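PDB 3ME7: putative uncharacterized protein, which probably acts as a copper-binding electron-transfer protein of the SCO1/2 family, this chain being the thioredoxin-like part of a longer, membrane-anchored protein. Local coordinates for residues A[53-56]-A[57-60]; A[21-24]-A[25-28]; A[104-107]-A[108-112]. All blocks are in the same frame, centred on the assembly; numbering follows the deposited sequence. Where two conformers were deposited one is given.

Contact 1. Residues A[53-56]-A[57-60]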
ATOM      1  N   LYS A  53      -6.721   2.886  12.296  1.00 11.22           N
ATOM      2  CA  LYS A  53      -7.441   3.973  12.985  1.00 12.61           C
ATOM      3  C   LYS A  53      -7.789   5.183  12.112  1.00 13.39           C
ATOM      4  O   LYS A  53      -8.425   6.124  12.596  1.00 15.91           O
ATOM      5  CB  LYS A  53      -6.722   4.388  14.283  1.00 13.48           C
ATOM      6  CG  LYS A  53      -6.898   3.343  15.389  1.00 15.44           C
ATOM      7  CD  LYS A  53      -5.946   3.479  16.582  1.00 14.79           C
ATOM      8  CE  LYS A  53      -6.303   2.430  17.636  1.00 16.14           C
ATOM      9  NZ  LYS A  53      -5.395   2.438  18.830  1.00 15.78           N
ATOM     10  N   VAL A  54      -7.360   5.186  10.852  1.00 11.50           N
ATOM     11  CA  VAL A  54      -7.774   6.247   9.926  1.00 11.25           C
ATOM     12  C   VAL A  54      -8.671   5.751   8.797  1.00 11.14           C
ATOM     13  O   VAL A  54      -9.599   6.457   8.403  1.00 11.25           O
ATOM     14  CB  VAL A  54      -6.572   7.087   9.377  1.00 11.52           C
ATOM     15  CG1 VAL A  54      -5.696   6.291   8.381  1.00 14.07           C
ATOM     16  CG2 VAL A  54      -7.058   8.397   8.718  1.00 13.84           C
ATOM     17  N   ILE A  55      -8.406   4.546   8.287  1.00 10.44           N
ATOM     18  CA  ILE A  55      -9.180   4.000   7.168  1.00 10.33           C
ATOM     19  C   ILE A  55     -10.715   4.051   7.387  1.00 11.08           C
ATOM     20  O   ILE A  55     -11.429   4.479   6.485  1.00 11.35           O
ATOM     21  CB  ILE A  55      -8.694   2.565   6.764  1.00 10.55           C
ATOM     22  CG1 ILE A  55      -7.289   2.626   6.139  1.00 13.09           C
ATOM     23  CG2 ILE A  55      -9.691   1.851   5.850  1.00 12.36           C
ATOM     24  CD1 ILE A  55      -7.165   3.433   4.842  1.00 11.54           C
ATOM     25  N   PRO A  56     -11.219   3.611   8.568  1.00 10.94           N
ATOM     26  CA  PRO A  56     -12.671   3.642   8.778  1.00 11.36           C
ATOM     27  C   PRO A  56     -13.296   5.022   8.667  1.00 11.57           C
ATOM     28  O   PRO A  56     -14.497   5.124   8.431  1.00 13.10           O
ATOM     29  CB  PRO A  56     -12.829   3.114  10.203  1.00 11.90           C
ATOM     30  CG  PRO A  56     -11.669   2.194  10.377  1.00 16.82           C
ATOM     31  CD  PRO A  56     -10.535   2.894   9.665  1.00 11.06           C
ATOM     32  N   LYS A  57     -12.514   6.082   8.863  1.00  9.41           N
ATOM     33  CA  LYS A  57     -13.053   7.434   8.714  1.00  8.60           C
ATOM     34  C   LYS A  57     -13.327   7.796   7.252  1.00  9.42           C
ATOM     35  O   LYS A  57     -14.105   8.702   6.966  1.00  9.44           O
ATOM     36  CB  LYS A  57     -12.059   8.461   9.267  1.00  7.99           C
ATOM     37  CG  LYS A  57     -11.766   8.307  10.745  1.00  9.12           C
ATOM     38  CD  LYS A  57     -10.641   9.247  11.150  1.00  8.75           C
ATOM     39  CE  LYS A  57     -10.257   9.000  12.609  1.00 10.06           C
ATOM     40  NZ  LYS A  57     -11.080   9.872  13.493  1.00  7.70           N
ATOM     41  N   LEU A  58     -12.622   7.127   6.339  1.00  9.47           N
ATOM     42  CA  LEU A  58     -12.490   7.567   4.952  1.00  9.87           C
ATOM     43  C   LEU A  58     -13.506   6.934   4.022  1.00 11.04           C
ATOM     44  O   LEU A  58     -13.838   7.510   2.980  1.00 13.30           O
ATOM     45  CB  LEU A  58     -11.070   7.247   4.435  1.00 10.72           C
ATOM     46  CG  LEU A  58      -9.941   7.903   5.223  1.00  7.09           C
ATOM     47  CD1 LEU A  58      -8.614   7.285   4.739  1.00 10.43           C
ATOM     48  CD2 LEU A  58      -9.913   9.422   5.077  1.00 11.45           C
ATOM     49  N   GLY A  59     -13.942   5.735   4.366  1.00 12.00           N
ATOM     50  CA  GLY A  59     -14.828   4.962   3.510  1.00 13.22           C
ATOM     51  C   GLY A  59     -14.646   3.482   3.723  1.00 14.06           C
ATOM     52  O   GLY A  59     -13.994   3.048   4.676  1.00 14.55           O
ATOM     53  N   THR A  60     -15.205   2.703   2.803  1.00 14.65           N
ATOM     54  CA  THR A  60     -15.247   1.259   2.911  1.00 14.49           C
ATOM     55  C   THR A  60     -14.245   0.622   1.941  1.00 13.49           C
ATOM     56  O   THR A  60     -14.396   0.749   0.716  1.00 13.24           O
ATOM     57  CB  THR A  60     -16.642   0.751   2.583  1.00 15.20           C
ATOM     58  OG1 THR A  60     -17.576   1.386   3.467  1.00 18.42           O
ATOM     59  CG2 THR A  60     -16.725  -0.759   2.761  1.00 18.17           C
TER

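Contact 2. Residues A[21-24]-A[25-28]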
ATOM      1  N   PHE A  21      -3.268 -12.080  -8.831  1.00 11.80           N
ATOM      2  CA  PHE A  21      -3.856 -11.042  -9.678  1.00 11.86           C
ATOM      3  C   PHE A  21      -2.788 -10.053 -10.127  1.00 11.96           C
ATOM      4  O   PHE A  21      -1.682 -10.000  -9.563  1.00 12.78           O
ATOM      5  CB  PHE A  21      -4.999 -10.311  -8.944  1.00 11.60           C
ATOM      6  CG  PHE A  21      -4.550  -9.502  -7.740  1.00 11.13           C
ATOM      7  CD1 PHE A  21      -4.340 -10.115  -6.491  1.00 11.71           C
ATOM      8  CD2 PHE A  21      -4.372  -8.125  -7.837  1.00 10.86           C
ATOM      9  CE1 PHE A  21      -3.930  -9.368  -5.380  1.00 12.32           C
ATOM     10  CE2 PHE A  21      -3.973  -7.360  -6.731  1.00 11.55           C
ATOM     11  CZ  PHE A  21      -3.746  -7.993  -5.494  1.00 10.92           C
ATOM     12  N   GLN A  22      -3.118  -9.274 -11.156  1.00 10.91           N
ATOM     13  CA  GLN A  22      -2.227  -8.215 -11.595  1.00 11.82           C
ATOM     14  C   GLN A  22      -2.699  -6.894 -11.042  1.00 11.14           C
ATOM     15  O   GLN A  22      -3.897  -6.684 -10.829  1.00 11.07           O
ATOM     16  CB  GLN A  22      -2.113  -8.179 -13.113  1.00 13.14           C
ATOM     17  CG  GLN A  22      -1.231  -9.309 -13.622  1.00 22.05           C
ATOM     18  CD  GLN A  22      -1.191  -9.372 -15.112  1.00 15.54           C
ATOM     19  OE1 GLN A  22      -2.208  -9.619 -15.754  1.00 23.05           O
ATOM     20  NE2 GLN A  22      -0.006  -9.152 -15.685  1.00 23.08           N
ATOM     21  N   LEU A  23      -1.759  -6.000 -10.770  1.00 11.33           N
ATOM     22  CA  LEU A  23      -2.127  -4.717 -10.207  1.00 12.29           C
ATOM     23  C   LEU A  23      -3.209  -4.010 -11.039  1.00 11.98           C
ATOM     24  O   LEU A  23      -4.116  -3.386 -10.477  1.00 13.14           O
ATOM     25  CB  LEU A  23      -0.896  -3.833 -10.025  1.00 13.13           C
ATOM     26  CG  LEU A  23      -1.182  -2.492  -9.362  1.00 12.64           C
ATOM     27  CD1 LEU A  23      -1.848  -2.700  -7.985  1.00 13.54           C
ATOM     28  CD2 LEU A  23       0.119  -1.739  -9.222  1.00 13.51           C
ATOM     29  N   LYS A  24      -3.138  -4.138 -12.360  1.00 11.10           N
ATOM     30  CA  LYS A  24      -4.141  -3.545 -13.255  0.50 12.02           C
ATOM     31  C   LYS A  24      -5.571  -4.004 -12.940  1.00 12.09           C
ATOM     32  O   LYS A  24      -6.552  -3.322 -13.276  1.00 12.39           O
ATOM     33  CB  LYS A  24      -3.801  -3.851 -14.717  0.50 12.63           C
ATOM     34  CG  LYS A  24      -3.991  -5.313 -15.112  0.50 11.17           C
ATOM     35  CD  LYS A  24      -3.812  -5.509 -16.608  0.50 13.50           C
ATOM     36  CE  LYS A  24      -2.369  -5.274 -17.027  0.50 11.70           C
ATOM     37  NZ  LYS A  24      -2.215  -5.352 -18.512  0.50 14.38           N
ATOM     38  N   ASN A  25      -5.705  -5.168 -12.303  1.00 12.66           N
ATOM     39  CA  ASN A  25      -7.032  -5.714 -11.990  1.00 13.32           C
ATOM     40  C   ASN A  25      -7.765  -4.892 -10.932  1.00 13.08           C
ATOM     41  O   ASN A  25      -8.978  -5.036 -10.744  1.00 13.49           O
ATOM     42  CB  ASN A  25      -6.943  -7.171 -11.525  1.00 14.56           C
ATOM     43  CG  ASN A  25      -6.347  -8.101 -12.581  1.00 14.25           C
ATOM     44  OD1 ASN A  25      -5.721  -9.113 -12.244  1.00 16.49           O
ATOM     45  ND2 ASN A  25      -6.525  -7.766 -13.856  1.00 15.45           N
ATOM     46  N   LEU A  26      -7.017  -4.037 -10.246  1.00 12.12           N
ATOM     47  CA  LEU A  26      -7.567  -3.158  -9.209  1.00 12.69           C
ATOM     48  C   LEU A  26      -7.891  -1.776  -9.734  1.00 12.09           C
ATOM     49  O   LEU A  26      -8.347  -0.928  -8.966  1.00 12.42           O
ATOM     50  CB  LEU A  26      -6.592  -3.005  -8.033  1.00 13.99           C
ATOM     51  CG  LEU A  26      -6.145  -4.260  -7.252  1.00 13.25           C
ATOM     52  CD1 LEU A  26      -5.157  -3.864  -6.169  1.00 15.69           C
ATOM     53  CD2 LEU A  26      -7.309  -4.996  -6.639  1.00 16.15           C
ATOM     54  N   LYS A  27      -7.659  -1.528 -11.023  1.00 11.13           N
ATOM     55  CA  LYS A  27      -8.046  -0.240 -11.602  1.00 11.35           C
ATOM     56  C   LYS A  27      -9.527   0.039 -11.365  1.00 11.40           C
ATOM     57  O   LYS A  27     -10.340  -0.894 -11.291  1.00 11.96           O
ATOM     58  CB  LYS A  27      -7.725  -0.174 -13.098  1.00 12.12           C
ATOM     59  CG  LYS A  27      -6.267   0.123 -13.383  1.00 13.92           C
ATOM     60  CD  LYS A  27      -6.024   0.201 -14.892  1.00 14.11           C
ATOM     61  CE  LYS A  27      -4.550   0.267 -15.198  1.00 15.34           C
ATOM     62  NZ  LYS A  27      -4.279   0.345 -16.663  1.00 16.24           N
ATOM     63  N   GLY A  28      -9.867   1.318 -11.277  1.00 11.29           N
ATOM     64  CA  GLY A  28     -11.279   1.733 -11.192  1.00 11.57           C
ATOM     65  C   GLY A  28     -11.653   2.336  -9.851  1.00 12.82           C
ATOM     66  O   GLY A  28     -12.734   2.907  -9.701  1.00 13.69           O
TER
HETATM   67  O   HOH W   1      -4.681  -9.962 -15.085  1.00 30.25           O

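Contact 3. Residues A[104-107]-A[108-112]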
ATOM      1  N   GLU A 104      11.062  -9.766  -9.573  1.00  8.05           N
ATOM      2  CA  GLU A 104      10.871  -8.728 -10.595  1.00  8.70           C
ATOM      3  C   GLU A 104       9.635  -7.885 -10.287  1.00  9.04           C
ATOM      4  O   GLU A 104       9.645  -6.657 -10.436  1.00  9.79           O
ATOM      5  CB  GLU A 104      10.804  -9.308 -12.020  1.00  9.92           C
ATOM      6  CG  GLU A 104      10.469  -8.246 -13.058  1.00 14.52           C
ATOM      7  CD  GLU A 104      10.554  -8.711 -14.509  1.00 12.54           C
ATOM      8  OE1 GLU A 104      10.737  -9.914 -14.762  1.00 16.95           O
ATOM      9  OE2 GLU A 104      10.471  -7.844 -15.402  1.00 16.08           O
ATOM     10  N   ASP A 105       8.568  -8.559  -9.873  1.00  8.36           N
ATOM     11  CA  ASP A 105       7.330  -7.860  -9.482  1.00  8.32           C
ATOM     12  C   ASP A 105       7.625  -6.916  -8.314  1.00  8.07           C
ATOM     13  O   ASP A 105       7.162  -5.764  -8.287  1.00  8.89           O
ATOM     14  CB  ASP A 105       6.264  -8.870  -9.074  1.00  9.43           C
ATOM     15  CG  ASP A 105       5.803  -9.724 -10.229  1.00  8.55           C
ATOM     16  OD1 ASP A 105       5.305  -9.186 -11.237  1.00 10.11           O
ATOM     17  OD2 ASP A 105       5.994 -10.952 -10.133  1.00 10.69           O
ATOM     18  N   LEU A 106       8.418  -7.419  -7.366  1.00  7.93           N
ATOM     19  CA  LEU A 106       8.795  -6.647  -6.192  1.00  9.92           C
ATOM     20  C   LEU A 106       9.627  -5.435  -6.550  1.00 11.47           C
ATOM     21  O   LEU A 106       9.293  -4.316  -6.108  1.00 11.20           O
ATOM     22  CB  LEU A 106       9.515  -7.524  -5.168  1.00 11.31           C
ATOM     23  CG  LEU A 106       9.936  -6.753  -3.906  1.00 13.76           C
ATOM     24  CD1 LEU A 106       8.757  -6.075  -3.213  1.00 13.34           C
ATOM     25  CD2 LEU A 106      10.636  -7.712  -2.987  1.00 13.33           C
ATOM     26  N   PHE A 107      10.704  -5.633  -7.322  1.00 12.21           N
ATOM     27  CA  PHE A 107      11.626  -4.551  -7.815  0.50 13.37           C
ATOM     28  C   PHE A 107      10.869  -3.443  -8.458  1.00 13.58           C
ATOM     29  O   PHE A 107      11.108  -2.253  -8.238  1.00 14.91           O
ATOM     30  CB  PHE A 107      12.597  -5.073  -8.915  0.50 13.55           C
ATOM     31  CG  PHE A 107      13.147  -3.975  -9.857  0.50 14.12           C
ATOM     32  CD1 PHE A 107      13.983  -2.975  -9.372  0.50 14.09           C
ATOM     33  CD2 PHE A 107      12.847  -3.967 -11.218  0.50 13.60           C
ATOM     34  CE1 PHE A 107      14.504  -1.972 -10.206  0.50 14.56           C
ATOM     35  CE2 PHE A 107      13.362  -2.958 -12.074  0.50 14.34           C
ATOM     36  CZ  PHE A 107      14.203  -1.935 -11.559  0.50 13.58           C
ATOM     37  N   LYS A 108       9.981  -3.874  -9.370  1.00 12.86           N
ATOM     38  CA  LYS A 108       9.198  -2.965 -10.224  0.50 13.95           C
ATOM     39  C   LYS A 108       8.298  -2.092  -9.365  1.00 13.18           C
ATOM     40  O   LYS A 108       8.192  -0.882  -9.580  1.00 12.61           O
ATOM     41  CB  LYS A 108       8.337  -3.725 -11.247  0.50 15.86           C
ATOM     42  CG  LYS A 108       9.046  -4.088 -12.548  0.50 16.65           C
ATOM     43  CD  LYS A 108       8.300  -5.187 -13.294  0.50 17.74           C
ATOM     44  CE  LYS A 108       7.059  -4.696 -14.023  0.50 16.60           C
ATOM     45  NZ  LYS A 108       6.526  -5.761 -14.942  0.50 18.94           N
ATOM     46  N   LEU A 109       7.671  -2.708  -8.377  1.00 10.99           N
ATOM     47  CA  LEU A 109       6.780  -1.991  -7.495  1.00 10.01           C
ATOM     48  C   LEU A 109       7.552  -0.981  -6.641  1.00  8.23           C
ATOM     49  O   LEU A 109       7.186   0.201  -6.585  1.00  7.69           O
ATOM     50  CB  LEU A 109       6.018  -2.989  -6.619  1.00 10.76           C
ATOM     51  CG  LEU A 109       5.017  -2.436  -5.604  1.00  9.52           C
ATOM     52  CD1 LEU A 109       4.084  -1.445  -6.250  1.00 11.69           C
ATOM     53  CD2 LEU A 109       4.268  -3.596  -4.956  1.00 11.77           C
ATOM     54  N   LEU A 110       8.630  -1.423  -5.998  1.00  7.95           N
ATOM     55  CA  LEU A 110       9.441  -0.528  -5.149  1.00  8.80           C
ATOM     56  C   LEU A 110      10.121   0.569  -5.969  1.00  8.86           C
ATOM     57  O   LEU A 110      10.235   1.718  -5.521  1.00  9.32           O
ATOM     58  CB  LEU A 110      10.485  -1.342  -4.373  1.00  9.33           C
ATOM     59  CG  LEU A 110       9.896  -2.401  -3.436  1.00 10.18           C
ATOM     60  CD1 LEU A 110      11.060  -3.099  -2.695  1.00 10.53           C
ATOM     61  CD2 LEU A 110       8.845  -1.844  -2.439  1.00 10.27           C
ATOM     62  N   ASP A 111      10.584   0.215  -7.165  1.00  9.50           N
ATOM     63  CA  ASP A 111      11.185   1.199  -8.053  1.00 10.72           C
ATOM     64  C   ASP A 111      10.188   2.307  -8.395  1.00 10.77           C
ATOM     65  O   ASP A 111      10.541   3.492  -8.377  1.00 10.98           O
ATOM     66  CB  ASP A 111      11.717   0.534  -9.324  1.00 12.49           C
ATOM     67  CG  ASP A 111      12.443   1.512 -10.209  1.00 14.78           C
ATOM     68  OD1 ASP A 111      13.490   2.026  -9.774  1.00 15.56           O
ATOM     69  OD2 ASP A 111      11.967   1.774 -11.316  1.00 15.35           O
ATOM     70  N   ALA A 112       8.943   1.922  -8.674  1.00  9.88           N
ATOM     71  CA  ALA A 112       7.945   2.914  -9.071  1.00 10.19           C
ATOM     72  C   ALA A 112       7.700   3.925  -7.947  1.00  9.75           C
ATOM     73  O   ALA A 112       7.516   5.120  -8.219  1.00  9.85           O
ATOM     74  CB  ALA A 112       6.648   2.235  -9.475  1.00 11.32           C
TER
HETATM   75  O   HOH W   2       6.673  -8.196 -13.302  1.00 31.18           O

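Contact 1. Residues A[53-56]-A[57-60]
Two backbone hydrogen bonds join Val54 and Ile55 to the residues three places further on. Lys57 N donates to Val54 O over 3.0 Å, and Leu58 N to Ile55 O over 2.9 Å; the second is the straighter, with an N-H...O angle of 159° against 140°. Pro56 suits this turn, since its ring holds phi near the helical value. Gly59, with positive phi, ends this short, weakly bonded helical turn with three-residue spacing, where a residue without CB avoids the carbonyl O of Leu58. The turn follows helix 43-52 and leads to strand 66-71 of the thioredoxin-like domain, away from the predicted copper site.

The apolar contacts gather on Leu58. Leu58 CD1 lies 4.1 Å from Ile55 CD1, the side chains crossing at about a right angle, and 4.4 Å from Val54 CG2. With CG anti to its own carbonyl carbon (chi1 -59°), the leucine leans back so that Leu58 CG rests 3.5 Å from Val54 O. Phe65 touches both Ile55 and Leu58, while Phe153 and Val154 of helix 150-160 also pack on Leu58.

Lys57 too lays aliphatic carbons against carbonyl oxygens. Its chain runs back along the turn, bringing Lys57 CE to 3.4 Å from Lys53 O before it bends at the last torsion. Since the neighbouring ammonium group should polarise that methylene, its approach to a carbonyl oxygen is probably mildly attractive.

Contact 2. Residues A[21-24]-A[25-28]
Phe21 sets ring atom CE2 obliquely against Leu26, with Phe21 CE2 lying 3.7 Å from Leu26 CD1. Leu26 CD1 is also 3.9 Å from Leu23 CD1, where the two leucines cross at about a right angle. Large apolar residues suit these places because Val98 of strand 95-100 also packs on Phe21, and Ile68 of strand 66-71 on Leu26.

On the polar side, Gln22 and Asn25 grip each other twice. Gln22 N donates to Asn25 OD1 at 2.8 Å, nearly straight at 160°, and Asn25 N returns a bond to Gln22 O, also at 2.8 Å. Asparagine fits because its short side chain, with CG beside its own backbone N (chi1 -61°), brings the amide back to the start of the same turn. A water ties the ends together, donating to Gln22 OE1 at 2.6 Å and accepting from Asn25 ND2 at 3.1 Å, while Gln22 NE2 bonds to Asp10 O.

Leu26 N to Leu23 O (3.0 Å) and Lys27 N to Lys24 O (3.1 Å) continue the three-residue spacing, with both lysines exposed. The arrangement is a short 3-10 helix after strand 20-22, an edge strand of the thioredoxin-like sheet.

Contact 3. Residues A[104-107]-A[108-112]
Leu106 and Leu110 meet along one side of helix 103-112, a regular alpha-helix of this thioredoxin-like domain that follows strand 95-100. Its backbone bonds run from each N-H to the carbonyl four residues earlier: Lys108 to Glu104, Leu109 to Asp105, Leu110 to Leu106 and Asp111 to Phe107. The third, Leu110 N to Leu106 O at 3.0 Å, is almost straight at 174°.

Methyl groups make the apolar contact: Leu106 CD1 and Leu110 CD1 come within 3.8 Å, the side chains passing at a slant. Leucines suit this buried side. Leu106 packs on Ala100, and both Leu109 and Leu110 pack on Phe70 of strand 66-71. The side chain of Leu110 is about 9 Å from that of His126, predicted to bind copper.

On the exposed side, Phe107, in one of its two modelled conformers, lies alongside Asp111 and points the same way. Asp111 CB sits over the Phe107 ring face, 4.2 Å from its centroid and 26° off the normal, a CH-pi contact that holds for this conformer and is doubtful for the other. The carboxylate is turned only 22° from the ring plane.

The charged residues Glu104, Asp105 and Lys108 make the polar contacts. Aliphatic parts touch, Glu104 CG to Lys108 CD at 3.8 Å, but Glu104 OE2 remains 4.5 Å from Lys108 NZ, beyond a salt bridge. In one of its two modelled conformers the lysine bends at its third torsion and forms its salt bridge with Asp10 instead. Asp105 suits the helix start by accepting from Thr102 N with OD2, while OD1 accepts from Thr12 N. In the same lysine conformer a water donates to Asp105 OD1 at 2.7 Å and accepts from Lys108 NZ at 2.9 Å.

From the N terminus the order is contact 2, contact 1, contact 3, strictly in series: each is local, contacts 2 and 1 closing short helical turns and contact 3 lying within helix 103-112, and none nests or crosses. Contact 2 turns the chain out of strand 20-22 towards strand 31-36. Contact 1 follows helix 43-52, leads on to strand 66-71 and packs against helix 150-160. Contact 3 lies on the opposite side of the chain's centre from contact 1, their centres about 27 Å apart. Contacts 2 and 3 are nearer neighbours, with closest atoms about 5 Å apart, and share partners in the N-terminal segment: Asp10 bonds to Gln22 and Lys108, and Val7 touches Leu23 and Leu109.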